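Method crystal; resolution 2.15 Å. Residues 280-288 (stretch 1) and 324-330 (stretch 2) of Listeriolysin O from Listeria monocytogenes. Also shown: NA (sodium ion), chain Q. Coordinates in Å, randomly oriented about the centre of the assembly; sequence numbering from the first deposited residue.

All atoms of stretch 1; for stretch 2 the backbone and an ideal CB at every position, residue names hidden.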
# COMPACT_ATOMS: atom_id res chain seq x y z
N ALA A 280 4.98 6.36 10.99
CA ALA A 280 3.95 7.29 11.44
C ALA A 280 2.57 6.82 10.98
O ALA A 280 1.62 6.83 11.76
CB ALA A 280 4.24 8.68 10.91
N PHE A 281 2.48 6.43 9.72
CA PHE A 281 1.24 5.91 9.15
C PHE A 281 0.80 4.65 9.89
O PHE A 281 -0.39 4.48 10.18
CB PHE A 281 1.41 5.60 7.66
CG PHE A 281 1.33 6.81 6.77
CD1 PHE A 281 1.00 8.06 7.28
CD2 PHE A 281 1.59 6.71 5.41
CE1 PHE A 281 0.93 9.17 6.46
CE2 PHE A 281 1.52 7.81 4.58
CZ PHE A 281 1.19 9.05 5.11
N ASP A 282 1.75 3.77 10.19
CA ASP A 282 1.46 2.52 10.88
C ASP A 282 0.84 2.75 12.26
O ASP A 282 -0.04 2.01 12.69
CB ASP A 282 2.73 1.67 11.02
CG ASP A 282 3.29 1.22 9.69
OD1 ASP A 282 2.50 1.07 8.73
OD2 ASP A 282 4.52 1.01 9.59
N ALA A 283 1.31 3.79 12.95
CA ALA A 283 0.84 4.11 14.29
C ALA A 283 -0.57 4.70 14.28
O ALA A 283 -1.39 4.38 15.14
CB ALA A 283 1.81 5.05 14.98
N ALA A 284 -0.84 5.55 13.30
CA ALA A 284 -2.14 6.20 13.19
C ALA A 284 -3.25 5.22 12.82
O ALA A 284 -4.43 5.51 12.98
CB ALA A 284 -2.08 7.34 12.18
N VAL A 285 -2.85 4.05 12.34
CA VAL A 285 -3.79 3.02 11.93
C VAL A 285 -4.05 2.00 13.04
O VAL A 285 -5.19 1.58 13.26
CB VAL A 285 -3.29 2.29 10.66
CG1 VAL A 285 -4.03 0.98 10.45
CG2 VAL A 285 -3.44 3.20 9.44
N SER A 286 -3.00 1.62 13.75
CA SER A 286 -3.07 0.53 14.71
C SER A 286 -3.59 0.91 16.10
O SER A 286 -3.90 0.03 16.91
CB SER A 286 -1.70 -0.15 14.85
OG SER A 286 -0.71 0.79 15.24
N GLY A 287 -3.70 2.20 16.38
CA GLY A 287 -4.11 2.66 17.70
C GLY A 287 -2.93 2.73 18.64
O GLY A 287 -3.06 3.03 19.82
N LYS A 288 -1.75 2.44 18.09
CA LYS A 288 -0.49 2.55 18.81
C LYS A 288 -0.04 4.01 18.74
O LYS A 288 1.04 4.36 19.22
CB LYS A 288 0.54 1.61 18.17
CG LYS A 288 1.87 1.47 18.90
CD LYS A 288 2.99 2.17 18.13
CE LYS A 288 4.27 1.35 18.14
NZ LYS A 288 4.10 0.04 17.45
N UNK A 324 -8.38 14.23 8.40
CA UNK A 324 -7.01 14.25 8.90
C UNK A 324 -6.65 12.92 9.56
O UNK A 324 -7.51 12.25 10.14
CB UNK A 324 -6.82 15.40 9.89
N UNK A 325 -5.37 12.54 9.47
CA UNK A 325 -4.91 11.23 9.93
C UNK A 325 -5.24 10.93 11.39
O UNK A 325 -5.45 9.77 11.76
CB UNK A 325 -3.40 11.13 9.73
N UNK A 326 -5.29 11.97 12.22
CA UNK A 326 -5.61 11.79 13.62
C UNK A 326 -7.05 11.36 13.84
O UNK A 326 -7.39 10.83 14.90
CB UNK A 326 -5.33 13.09 14.39
N UNK A 327 -7.89 11.58 12.84
CA UNK A 327 -9.32 11.29 12.96
C UNK A 327 -9.68 9.90 12.45
O UNK A 327 -10.86 9.58 12.29
CB UNK A 327 -10.13 12.34 12.20
N UNK A 328 -8.68 9.07 12.18
CA UNK A 328 -8.93 7.68 11.83
C UNK A 328 -9.27 6.89 13.09
O UNK A 328 -9.63 7.47 14.11
CB UNK A 328 -7.72 7.07 11.12
N UNK A 329 -9.17 5.56 13.00
CA UNK A 329 -9.51 4.66 14.10
C UNK A 329 -10.99 4.74 14.51
O UNK A 329 -11.42 4.09 15.46
CB UNK A 329 -8.63 4.98 15.31
N UNK A 330 -11.75 5.55 13.78
CA UNK A 330 -13.19 5.63 13.96
C UNK A 330 -13.84 4.85 12.82
O UNK A 330 -14.77 4.07 13.03
CB UNK A 330 -13.67 7.08 13.99
NA NA Q . 0.36 2.05 7.21

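Stretch 1 is the last part of a helix, residues 280-286, followed by a turn in which G287 takes a positive phi of 85°. What it offers stretch 2 is an apolar patch made by F281, A284 and V285, and beyond it the carbonyl oxygens of the final turn.

Position 324 lies outside this surface: its ideal CB has nothing of stretch 1 within 5.5 Å, so small, polar or charged side chains would all be tolerated. The residue is N324, which makes no contact; its backbone O accepts a hydrogen bond from the backbone N of 327 at 2.8 Å.

At position 325 the CA-to-CB bond points toward the helix, and the ideal CB stands 4.7 Å from A284 CB. A methyl group and the phenylalanine ring offer carbon and no polar partner, which favours an apolar side chain; leucine, isoleucine or methionine could each fill the gap. The residue is L325. Its CD1 approaches F281 CD1 at 3.5 Å, oblique to the ring, and also lies 3.8 Å from A284 CB, while CD2 comes to 3.7 Å from the same A284 CB, so both methyls pack on the alanine and CD1 meets the ring as well. A chi1 of -125°, between wells, accompanies this placement. The backbone adds a bridge: one water donates to A284 O at 2.8 Å and to L325 O at 2.5 Å.

Position 326 has its CA 6.6 Å from the CA of A284, yet CA-to-CB points away and an ideal CB would have room. Phi/psi of -68/-19 makes no special demand, so stretch 1 leaves the choice wide. The residue is G326, with no side chain to use that space.

Position 327 is also out of reach and could carry almost anything polar. It is D327, whose carboxylate touches nothing in stretch 1.

Position 328 again points toward the helix, its ideal CB 4.1 Å from A284 O, with the V285 side chain nearby. An aliphatic chain could follow this flank, and a medium-sized one would suffice. L328 is the residue; its CD1 comes to 4.5 Å from V285 CG2, a looser contact than those of 325.

Position 329 has a positive phi (63/3), which is easiest for glycine, asparagine or aspartate but open to other residues. Its ideal CB points toward stretch 1, 4.8 Å from A284 O and 5.2 Å from V285 O. Carbonyl oxygens attract positive charge, so a long basic chain is plausible, as is a polar one. The residue is R329, laid along the helix end: CG is 3.7 Å from A284 O, and CD is 3.5 Å from G287 N. NE lies 3.3 Å from V285 O, but the poor angle rules out a hydrogen bond, leaving proximity of charge and dipole. A CB on G287 would sit 3.0 Å from R329 NH1, a clash.

Position 330 is clear of stretch 1, and a polar residue suits it as well as any. It is D330, without a contact here.

Stretch 2, residues 324-330: NLGDLRD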
# COMPACT_ATOMS: atom_id res chain seq x y z
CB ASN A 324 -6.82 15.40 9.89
CG ASN A 324 -7.40 16.70 9.38
OD1 ASN A 324 -7.37 16.98 8.18
ND2 ASN A 324 -7.95 17.50 10.29
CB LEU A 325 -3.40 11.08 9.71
CG LEU A 325 -2.93 9.88 8.89
CD1 LEU A 325 -1.47 9.59 9.19
CD2 LEU A 325 -3.78 8.65 9.17
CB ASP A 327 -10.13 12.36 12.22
CG ASP A 327 -9.70 13.76 12.58
OD1 ASP A 327 -9.19 13.97 13.70
OD2 ASP A 327 -9.87 14.67 11.73
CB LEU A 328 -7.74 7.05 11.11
CG LEU A 328 -7.76 7.12 9.58
CD1 LEU A 328 -6.72 6.19 8.98
CD2 LEU A 328 -9.14 6.76 9.07
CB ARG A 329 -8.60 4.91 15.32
CG ARG A 329 -7.18 4.40 15.14
CD ARG A 329 -7.00 3.06 15.82
NE ARG A 329 -7.80 2.01 15.20
CZ ARG A 329 -8.09 0.86 15.80
NH1 ARG A 329 -7.66 0.62 17.03
NH2 ARG A 329 -8.83 -0.05 15.17
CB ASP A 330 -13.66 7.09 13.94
CG ASP A 330 -12.96 7.95 14.97
OD1 ASP A 330 -12.44 7.39 15.96
OD2 ASP A 330 -12.93 9.18 14.79
O HOH W 1 -5.72 7.96 13.50
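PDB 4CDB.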